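Local coordinates for protein tRNA (cytosine(72)-C(5))-methyltransferase (Pyrococcus horikoshii, PDB 5ZVE) that transfers a methyl group from S-adenosyl-L-methionine to the C5 position of cytosine 72 in several tRNAs, at residues His214-Leu218 against Leu219-Gly223; Lys230-Asn233 against Arg234-Met238; Glu295-Ala298 against Arg299-Ala303. All coordinates share one frame; numbering follows the deposited sequence.

Interaction 1: residues His214-Leu218 against Leu219-Gly223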
loop_
_atom_site.group_PDB
_atom_site.type_symbol
_atom_site.label_atom_id
_atom_site.label_comp_id
_atom_site.label_asym_id
_atom_site.label_seq_id
_atom_site.Cartn_x
_atom_site.Cartn_y
_atom_site.Cartn_z
ATOM N N HIS A 214 12.859 -2.857 4.679
ATOM C CA HIS A 214 12.475 -3.546 5.905
ATOM C C HIS A 214 13.363 -4.772 6.131
ATOM O O HIS A 214 13.826 -5.016 7.246
ATOM C CB HIS A 214 10.996 -3.942 5.853
ATOM C CG HIS A 214 10.452 -4.446 7.153
ATOM N ND1 HIS A 214 9.165 -4.916 7.288
ATOM C CD2 HIS A 214 11.021 -4.548 8.380
ATOM C CE1 HIS A 214 8.963 -5.292 8.539
ATOM N NE2 HIS A 214 10.073 -5.076 9.221
ATOM N N ILE A 215 13.604 -5.535 5.067
ATOM C CA ILE A 215 14.529 -6.666 5.122
ATOM C C ILE A 215 15.915 -6.199 5.552
ATOM O O ILE A 215 16.589 -6.847 6.359
ATOM C CB ILE A 215 14.639 -7.387 3.762
ATOM C CG1 ILE A 215 13.273 -7.896 3.308
ATOM C CG2 ILE A 215 15.617 -8.548 3.850
ATOM C CD1 ILE A 215 12.785 -9.108 4.060
ATOM N N ALA A 216 16.326 -5.059 5.011
ATOM C CA ALA A 216 17.637 -4.491 5.303
ATOM C C ALA A 216 17.815 -4.177 6.789
ATOM O O ALA A 216 18.884 -4.415 7.346
ATOM C CB ALA A 216 17.860 -3.241 4.468
ATOM N N GLN A 217 16.776 -3.656 7.434
ATOM C CA GLN A 217 16.884 -3.337 8.858
ATOM C C GLN A 217 16.764 -4.598 9.718
ATOM O O GLN A 217 17.355 -4.673 10.793
ATOM C CB GLN A 217 15.841 -2.290 9.274
ATOM C CG GLN A 217 14.421 -2.792 9.448
ATOM C CD GLN A 217 13.455 -1.664 9.793
ATOM O OE1 GLN A 217 13.388 -0.654 9.090
ATOM N NE2 GLN A 217 12.716 -1.825 10.889
ATOM N N LEU A 218 16.011 -5.589 9.249
ATOM C CA LEU A 218 15.964 -6.881 9.933
ATOM C C LEU A 218 17.322 -7.575 9.872
ATOM O O LEU A 218 17.692 -8.321 10.782
ATOM C CB LEU A 218 14.893 -7.792 9.330
ATOM C CG LEU A 218 13.432 -7.365 9.475
ATOM C CD1 LEU A 218 12.559 -8.193 8.539
ATOM C CD2 LEU A 218 12.966 -7.496 10.928
ATOM N N LEU A 219 18.055 -7.333 8.788
ATOM C CA LEU A 219 19.406 -7.864 8.631
ATOM C C LEU A 219 20.424 -6.992 9.356
ATOM O O LEU A 219 21.593 -7.360 9.477
ATOM C CB LEU A 219 19.774 -7.973 7.149
ATOM C CG LEU A 219 19.028 -9.013 6.311
ATOM C CD1 LEU A 219 19.704 -9.181 4.963
ATOM C CD2 LEU A 219 18.950 -10.336 7.039
ATOM N N GLU A 220 19.961 -5.834 9.820
ATOM C CA GLU A 220 20.799 -4.841 10.483
ATOM C C GLU A 220 21.921 -4.415 9.549
ATOM O O GLU A 220 23.076 -4.290 9.951
ATOM C CB GLU A 220 21.344 -5.380 11.807
ATOM C CG GLU A 220 20.250 -5.633 12.837
ATOM C CD GLU A 220 20.770 -6.287 14.102
ATOM O OE1 GLU A 220 21.816 -6.965 14.034
ATOM O OE2 GLU A 220 20.129 -6.129 15.163
ATOM N N ASN A 221 21.545 -4.188 8.294
ATOM C CA ASN A 221 22.453 -3.748 7.239
ATOM C C ASN A 221 23.594 -4.724 6.949
ATOM O O ASN A 221 24.592 -4.348 6.338
ATOM C CB ASN A 221 23.017 -2.361 7.572
ATOM C CG ASN A 221 22.373 -1.265 6.750
ATOM O OD1 ASN A 221 21.810 -1.530 5.689
ATOM N ND2 ASN A 221 22.452 -0.029 7.231
ATOM N N LYS A 222 23.449 -5.971 7.388
ATOM C CA LYS A 222 24.418 -7.009 7.043
ATOM C C LYS A 222 23.949 -7.803 5.821
ATOM O O LYS A 222 22.792 -7.713 5.420
ATOM C CB LYS A 222 24.645 -7.951 8.226
ATOM C CG LYS A 222 24.817 -7.240 9.560
ATOM C CD LYS A 222 26.130 -6.474 9.631
ATOM C CE LYS A 222 27.309 -7.423 9.742
ATOM N NZ LYS A 222 27.115 -8.414 10.838
ATOM N N GLY A 223 24.839 -8.616 5.261
ATOM C CA GLY A 223 24.501 -9.417 4.099
ATOM C C GLY A 223 24.301 -8.599 2.837
ATOM O O GLY A 223 24.854 -7.509 2.688
#
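The carbonyl O of Ala-216 takes the amide of Asn-221 in the straightest bond here: N to O is 2.8 Å, the N-H...O angle is 170°, and the donor arrives nearly along the C=O axis. One residue on, Gln-217 O receives Glu-220 N at 3.0 Å, a bent and weak bond. This pair, the outer bond spanning five residues and the inner one three, is the signature of a Schellman motif, and Glu-220, with a positive phi of 58°, is its C-prime residue. Before the chain unwinds, an ordinary helical bond from Leu-219 N to Ile-215 O, 2.9 Å long, completes the last turn of helix 210-218.

Side chains follow the same geometry. Leu-219 swings CG back beside its own backbone N (chi1 -68°), which lays CG over Ile-215 O at 3.3 Å and brings it within 4.2 Å of Ile-215 CG2. On the outer side, Glu-220 only brushes the helix end, its CG lying 3.7 Å from Gln-217 O. The chain then turns through a type I' beta turn from Leu-219 to Lys-222, while the side-chain amide of Asn-221 binds Lys-248 N through OD1 and Gly-246 O through ND2, tying the turn to the loop after helix 232-245.

The chemistry implies a stop written mainly in backbone bonds: the carbonyls of Ile-215, Ala-216 and Gln-217 are answered by the amides of Leu-219, Asn-221 and Glu-220, and Leu-219 packs with Ile-215 against Ile-225 as the chain heads into strand 225-229.

Interaction 2: residues Lys230-Asn233 against Arg234-Met238. With SAH (S-adenosyl-L-homocysteine), chain C.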
loop_
_atom_site.group_PDB
_atom_site.type_symbol
_atom_site.label_atom_id
_atom_site.label_comp_id
_atom_site.label_asym_id
_atom_site.label_seq_id
_atom_site.Cartn_x
_atom_site.Cartn_y
_atom_site.Cartn_z
ATOM N N LYS A 230 11.457 -3.270 -12.984
ATOM C CA LYS A 230 11.519 -2.915 -14.396
ATOM C C LYS A 230 11.502 -1.404 -14.608
ATOM O O LYS A 230 12.035 -0.902 -15.597
ATOM C CB LYS A 230 10.349 -3.545 -15.155
ATOM C CG LYS A 230 10.472 -3.459 -16.664
ATOM C CD LYS A 230 9.227 -3.987 -17.361
ATOM C CE LYS A 230 8.008 -3.128 -17.036
ATOM N NZ LYS A 230 6.809 -3.507 -17.843
ATOM N N SER A 231 10.911 -0.681 -13.663
ATOM C CA SER A 231 10.719 0.759 -13.811
ATOM C C SER A 231 11.933 1.532 -13.314
ATOM O O SER A 231 12.328 1.406 -12.154
ATOM C CB SER A 231 9.458 1.204 -13.062
ATOM O OG SER A 231 9.200 2.582 -13.257
ATOM N N LYS A 232 12.516 2.344 -14.190
ATOM C CA LYS A 232 13.703 3.112 -13.832
ATOM C C LYS A 232 13.353 4.254 -12.884
ATOM O O LYS A 232 14.131 4.587 -11.987
ATOM C CB LYS A 232 14.392 3.655 -15.086
ATOM C CG LYS A 232 15.740 4.315 -14.817
ATOM C CD LYS A 232 16.401 4.752 -16.113
ATOM C CE LYS A 232 16.711 3.547 -16.990
ATOM N NZ LYS A 232 17.129 3.924 -18.370
ATOM N N ASN A 233 12.180 4.848 -13.086
ATOM C CA ASN A 233 11.711 5.934 -12.234
ATOM C C ASN A 233 11.429 5.458 -10.814
ATOM O O ASN A 233 11.850 6.086 -9.841
ATOM C CB ASN A 233 10.459 6.578 -12.827
ATOM C CG ASN A 233 10.726 7.237 -14.165
ATOM O OD1 ASN A 233 11.873 7.529 -14.509
ATOM N ND2 ASN A 233 9.666 7.482 -14.927
ATOM N N ARG A 234 10.703 4.351 -10.701
ATOM C CA ARG A 234 10.429 3.760 -9.399
ATOM C C ARG A 234 11.724 3.282 -8.739
ATOM O O ARG A 234 11.858 3.329 -7.515
ATOM C CB ARG A 234 9.413 2.619 -9.531
ATOM C CG ARG A 234 8.039 3.098 -9.988
ATOM C CD ARG A 234 7.106 1.948 -10.322
ATOM N NE ARG A 234 6.777 1.123 -9.161
ATOM C CZ ARG A 234 5.933 1.471 -8.193
ATOM N NH1 ARG A 234 5.313 2.642 -8.231
ATOM N NH2 ARG A 234 5.707 0.642 -7.179
ATOM N N LEU A 235 12.679 2.834 -9.546
ATOM C CA LEU A 235 14.008 2.517 -9.031
ATOM C C LEU A 235 14.741 3.778 -8.579
ATOM O O LEU A 235 15.487 3.754 -7.607
ATOM C CB LEU A 235 14.833 1.775 -10.081
ATOM C CG LEU A 235 14.536 0.282 -10.194
ATOM C CD1 LEU A 235 15.367 -0.337 -11.298
ATOM C CD2 LEU A 235 14.807 -0.400 -8.870
ATOM N N ARG A 236 14.537 4.872 -9.303
ATOM C CA ARG A 236 15.105 6.160 -8.918
ATOM C C ARG A 236 14.567 6.611 -7.559
ATOM O O ARG A 236 15.313 7.122 -6.723
ATOM C CB ARG A 236 14.810 7.215 -9.984
ATOM C CG ARG A 236 15.388 8.587 -9.688
ATOM C CD ARG A 236 15.199 9.517 -10.873
ATOM N NE ARG A 236 15.599 8.871 -12.120
ATOM C CZ ARG A 236 15.667 9.486 -13.297
ATOM N NH1 ARG A 236 15.362 10.773 -13.396
ATOM N NH2 ARG A 236 16.044 8.812 -14.374
ATOM N N LYS A 237 13.265 6.439 -7.352
ATOM C CA LYS A 237 12.660 6.731 -6.061
ATOM C C LYS A 237 13.221 5.802 -4.992
ATOM O O LYS A 237 13.421 6.206 -3.842
ATOM C CB LYS A 237 11.137 6.604 -6.130
ATOM C CG LYS A 237 10.438 6.988 -4.834
ATOM C CD LYS A 237 10.760 8.425 -4.455
ATOM C CE LYS A 237 10.067 8.835 -3.169
ATOM N NZ LYS A 237 10.360 10.252 -2.810
ATOM N N MET A 238 13.483 4.558 -5.378
ATOM C CA MET A 238 14.015 3.571 -4.449
ATOM C C MET A 238 15.428 3.936 -4.001
ATOM O O MET A 238 15.793 3.720 -2.843
ATOM C CB MET A 238 13.999 2.178 -5.080
ATOM C CG MET A 238 14.580 1.095 -4.201
ATOM S SD MET A 238 13.984 -0.549 -4.636
ATOM C CE MET A 238 14.775 -1.519 -3.367
HETATM N N SAH C . 7.388 -4.434 -3.181
HETATM C CA SAH C . 7.325 -2.989 -3.365
HETATM C CB SAH C . 6.132 -2.591 -4.235
HETATM C CG SAH C . 5.822 -3.515 -5.416
HETATM S SD SAH C . 4.683 -2.717 -6.574
HETATM C C SAH C . 7.322 -2.218 -2.043
HETATM O O SAH C . 7.120 -2.784 -0.968
HETATM O OXT SAH C . 7.527 -1.005 -2.014
HETATM C "C5'" SAH C . 5.058 -3.869 -7.926
HETATM C "C4'" SAH C . 6.304 -3.508 -8.732
HETATM O "O4'" SAH C . 6.521 -4.476 -9.739
HETATM C "C3'" SAH C . 6.228 -2.166 -9.449
HETATM O "O3'" SAH C . 7.210 -1.306 -8.919
HETATM C "C2'" SAH C . 6.575 -2.454 -10.898
HETATM O "O2'" SAH C . 7.559 -1.558 -11.352
HETATM C "C1'" SAH C . 7.154 -3.853 -10.838
HETATM N N9 SAH C . 6.985 -4.633 -12.083
HETATM C C8 SAH C . 5.882 -4.729 -12.893
HETATM N N7 SAH C . 6.172 -5.564 -13.919
HETATM C C5 SAH C . 7.443 -6.001 -13.777
HETATM C C6 SAH C . 8.238 -6.858 -14.531
HETATM N N6 SAH C . 7.770 -7.428 -15.639
HETATM N N1 SAH C . 9.527 -7.119 -14.118
HETATM C C2 SAH C . 10.022 -6.533 -12.969
HETATM N N3 SAH C . 9.229 -5.683 -12.228
HETATM C C4 SAH C . 7.961 -5.423 -12.627
#
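Ser-231 and Arg-234 pack closely on the side of the helix start that faces the cofactor product. Ser-231 OG, set opposite its own backbone N (chi1 -176°), reaches forward to Arg-234 N in a weak but straight N-cap bond of 3.5 Å. Ser-231 OG also lies 3.5 Å from Arg-234 CG, and Ser-231 CB rests against CD, so the arginine stem is laid along the serine. A bend at chi3 then carries the guanidinium edge to the ribose of S-adenosyl-L-homocysteine: Arg-234 NE donates to O3' at 2.5 Å, short enough that the exact length should be read with caution, and Arg-234 NH2 adds a weak bond at 3.0 Å.

Such placing is that of the class I methyltransferase fold, in which the loop after strand 225-229 leads into helix 232-245 of a beta-alpha-beta unit beside the cofactor ribose; here Asp-229, at the strand end, also binds the ligand and holds Ser-231 N. A leucine in place of Arg-234 would probably leave the ribose O3' without its NE and NH2 donors and Ala-207 O without its weak NH2 partner.

Leu-235, buried, closes the inner side: its CG lies 3.2 Å from Ser-231 O, which also accepts Leu-235 N, and its side chain meets Leu-252 of the next strand. The exposed side is looser. Asn-233 OD1, over one face of the Arg-236 guanidinium, and Lys-232 CD, at its edge, come no closer than 4.4 Å to Arg-236 NH2, and the like charges of Lys-232 NZ and Arg-236 NH2 stand 6.4 Å apart without touching.

Interaction 3: residues Glu295-Ala298 against Arg299-Ala303. With SAH (S-adenosyl-L-homocysteine), chain C.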
loop_
_atom_site.group_PDB
_atom_site.type_symbol
_atom_site.label_atom_id
_atom_site.label_comp_id
_atom_site.label_asym_id
_atom_site.label_seq_id
_atom_site.Cartn_x
_atom_site.Cartn_y
_atom_site.Cartn_z
ATOM N N GLU A 295 -7.970 -11.871 -14.499
ATOM C CA GLU A 295 -7.461 -13.000 -15.267
ATOM C C GLU A 295 -6.120 -12.670 -15.912
ATOM O O GLU A 295 -5.163 -13.429 -15.791
ATOM C CB GLU A 295 -8.472 -13.419 -16.334
ATOM C CG GLU A 295 -8.043 -14.627 -17.148
ATOM C CD GLU A 295 -8.967 -14.896 -18.319
ATOM O OE1 GLU A 295 -9.872 -14.069 -18.570
ATOM O OE2 GLU A 295 -8.786 -15.935 -18.989
ATOM N N ALA A 296 -6.047 -11.524 -16.579
ATOM C CA ALA A 296 -4.820 -11.123 -17.257
ATOM C C ALA A 296 -3.664 -10.977 -16.274
ATOM O O ALA A 296 -2.566 -11.463 -16.525
ATOM C CB ALA A 296 -5.034 -9.825 -18.016
ATOM N N THR A 297 -3.916 -10.305 -15.154
ATOM C CA THR A 297 -2.870 -10.055 -14.168
ATOM C C THR A 297 -2.438 -11.337 -13.457
ATOM O O THR A 297 -1.254 -11.523 -13.180
ATOM C CB THR A 297 -3.328 -9.025 -13.128
ATOM O OG1 THR A 297 -3.746 -7.830 -13.800
ATOM C CG2 THR A 297 -2.201 -8.694 -12.160
ATOM N N ALA A 298 -3.395 -12.212 -13.160
ATOM C CA ALA A 298 -3.075 -13.504 -12.558
ATOM C C ALA A 298 -2.153 -14.298 -13.474
ATOM O O ALA A 298 -1.199 -14.931 -13.015
ATOM C CB ALA A 298 -4.335 -14.290 -12.267
ATOM N N ARG A 299 -2.443 -14.260 -14.771
ATOM C CA ARG A 299 -1.620 -14.960 -15.753
ATOM C C ARG A 299 -0.238 -14.321 -15.810
ATOM O O ARG A 299 0.777 -15.008 -15.932
ATOM C CB ARG A 299 -2.295 -14.948 -17.131
ATOM C CG ARG A 299 -1.568 -15.753 -18.206
ATOM C CD ARG A 299 -2.439 -15.953 -19.453
ATOM N NE ARG A 299 -2.868 -14.685 -20.041
ATOM C CZ ARG A 299 -4.110 -14.212 -19.981
ATOM N NH1 ARG A 299 -5.058 -14.905 -19.364
ATOM N NH2 ARG A 299 -4.404 -13.045 -20.542
ATOM N N TYR A 300 -0.209 -13.002 -15.677
ATOM C CA TYR A 300 1.040 -12.249 -15.685
ATOM C C TYR A 300 1.917 -12.612 -14.478
ATOM O O TYR A 300 3.137 -12.691 -14.590
ATOM C CB TYR A 300 0.727 -10.750 -15.706
ATOM C CG TYR A 300 1.921 -9.821 -15.729
ATOM C CD1 TYR A 300 2.846 -9.869 -16.764
ATOM C CD2 TYR A 300 2.102 -8.868 -14.732
ATOM C CE1 TYR A 300 3.930 -9.009 -16.798
ATOM C CE2 TYR A 300 3.181 -8.002 -14.755
ATOM C CZ TYR A 300 4.093 -8.077 -15.789
ATOM O OH TYR A 300 5.171 -7.219 -15.823
ATOM N N GLN A 301 1.287 -12.853 -13.332
ATOM C CA GLN A 301 2.021 -13.171 -12.106
ATOM C C GLN A 301 2.679 -14.552 -12.160
ATOM O O GLN A 301 3.736 -14.765 -11.568
ATOM C CB GLN A 301 1.087 -13.088 -10.898
ATOM C CG GLN A 301 0.582 -11.678 -10.606
ATOM C CD GLN A 301 -0.649 -11.686 -9.734
ATOM O OE1 GLN A 301 -1.319 -12.709 -9.610
ATOM N NE2 GLN A 301 -0.968 -10.541 -9.139
ATOM N N ARG A 302 2.048 -15.485 -12.874
ATOM C CA ARG A 302 2.564 -16.845 -12.994
ATOM C C ARG A 302 3.950 -16.873 -13.616
ATOM O O ARG A 302 4.766 -17.731 -13.289
ATOM C CB ARG A 302 1.610 -17.722 -13.801
ATOM C CG ARG A 302 0.403 -18.179 -13.006
ATOM C CD ARG A 302 -0.599 -18.932 -13.862
ATOM N NE ARG A 302 -1.911 -18.942 -13.225
ATOM C CZ ARG A 302 -2.991 -18.364 -13.737
ATOM N NH1 ARG A 302 -2.923 -17.754 -14.913
ATOM N NH2 ARG A 302 -4.145 -18.413 -13.085
ATOM N N ALA A 303 4.210 -15.939 -14.521
ATOM C CA ALA A 303 5.529 -15.817 -15.119
ATOM C C ALA A 303 6.584 -15.497 -14.062
ATOM O O ALA A 303 7.664 -16.094 -14.062
ATOM C CB ALA A 303 5.514 -14.757 -16.210
HETATM N N SAH C . 7.388 -4.434 -3.181
HETATM C CA SAH C . 7.325 -2.989 -3.365
HETATM C CB SAH C . 6.132 -2.591 -4.235
HETATM C CG SAH C . 5.822 -3.515 -5.416
HETATM S SD SAH C . 4.683 -2.717 -6.574
HETATM C C SAH C . 7.322 -2.218 -2.043
HETATM O O SAH C . 7.120 -2.784 -0.968
HETATM O OXT SAH C . 7.527 -1.005 -2.014
HETATM C "C5'" SAH C . 5.058 -3.869 -7.926
HETATM C "C4'" SAH C . 6.304 -3.508 -8.732
HETATM O "O4'" SAH C . 6.521 -4.476 -9.739
HETATM C "C3'" SAH C . 6.228 -2.166 -9.449
HETATM O "O3'" SAH C . 7.210 -1.306 -8.919
HETATM C "C2'" SAH C . 6.575 -2.454 -10.898
HETATM O "O2'" SAH C . 7.559 -1.558 -11.352
HETATM C "C1'" SAH C . 7.154 -3.853 -10.838
HETATM N N9 SAH C . 6.985 -4.633 -12.083
HETATM C C8 SAH C . 5.882 -4.729 -12.893
HETATM N N7 SAH C . 6.172 -5.564 -13.919
HETATM C C5 SAH C . 7.443 -6.001 -13.777
HETATM C C6 SAH C . 8.238 -6.858 -14.531
HETATM N N6 SAH C . 7.770 -7.428 -15.639
HETATM N N1 SAH C . 9.527 -7.119 -14.118
HETATM C C2 SAH C . 10.022 -6.533 -12.969
HETATM N N3 SAH C . 9.229 -5.683 -12.228
HETATM C C4 SAH C . 7.961 -5.423 -12.627
#
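Arg-299 folds its guanidinium back over Ala-296, one face lying above the alanine CA with NH2 3.8 Å away. A bend at chi3 returns the group toward the preceding turn, where its edge meets the CG methylene of Glu-295. The charges themselves join loosely: Glu-295 OE2 and Arg-299 NH1 form a long salt bridge of 3.9 Å, and the carboxylate and guanidinium planes stand 81° apart, far from the flat, paired geometry of a two-pronged bridge.

On another side of the same turn, Tyr-300 extends away from the helix with CG anti to its backbone N (chi1 -179°). Its stem stays close to the preceding turn, CB lying 3.3 Å from Thr-297 O, while the hydroxyl reaches the adenine of the ligand. There N6 of S-adenosyl-L-homocysteine donates to Tyr-300 OH at 2.6 Å with an angle of 156°, and N7 lies in the plane of the ring at its edge.

These residues belong to helix 291-310 of the Rossmann-like methyltransferase domain, and Tyr-300 is one of its S-adenosyl-L-methionine-binding residues; the Tyr-300 and Phe-304 rings pair edge-to-face.

Gln-301, buried, leaves the helix in a different direction. Its CG presses on Thr-297 O at 3.2 Å, and NE2 passes the Thr-297 CG2 methyl at 3.7 Å on its way to binding Pro-275 O. Ala-298 O accepts from Arg-302 N at 3.3 Å and more weakly from Gln-301 N, and is further held by Asn-333 ND2, while the Arg-302 guanidinium turns one face to it, the oxygen lying toward the rim of that group.

All three contacts lie within the methyltransferase domain and are local, yet each uses helix geometry differently. Interaction 1 concerns a helix end, partly buried, the Ile-215 side chain about 9 Å from the ligand; interaction 2 sits at a helix start on the surface; interaction 3 lies within a helix, partly buried. The strand following the turn of interaction 1 leads to interaction 2, their nearest atoms about 8 Å apart. Interactions 2 and 3 share no element but hold one ligand, the former at the ribose by a charged donor, the latter at the adenine by a hydroxyl acceptor. Backbone bonds run through all three; interaction 1 has no ligand contact, its polar side chains binding elsewhere in the protein.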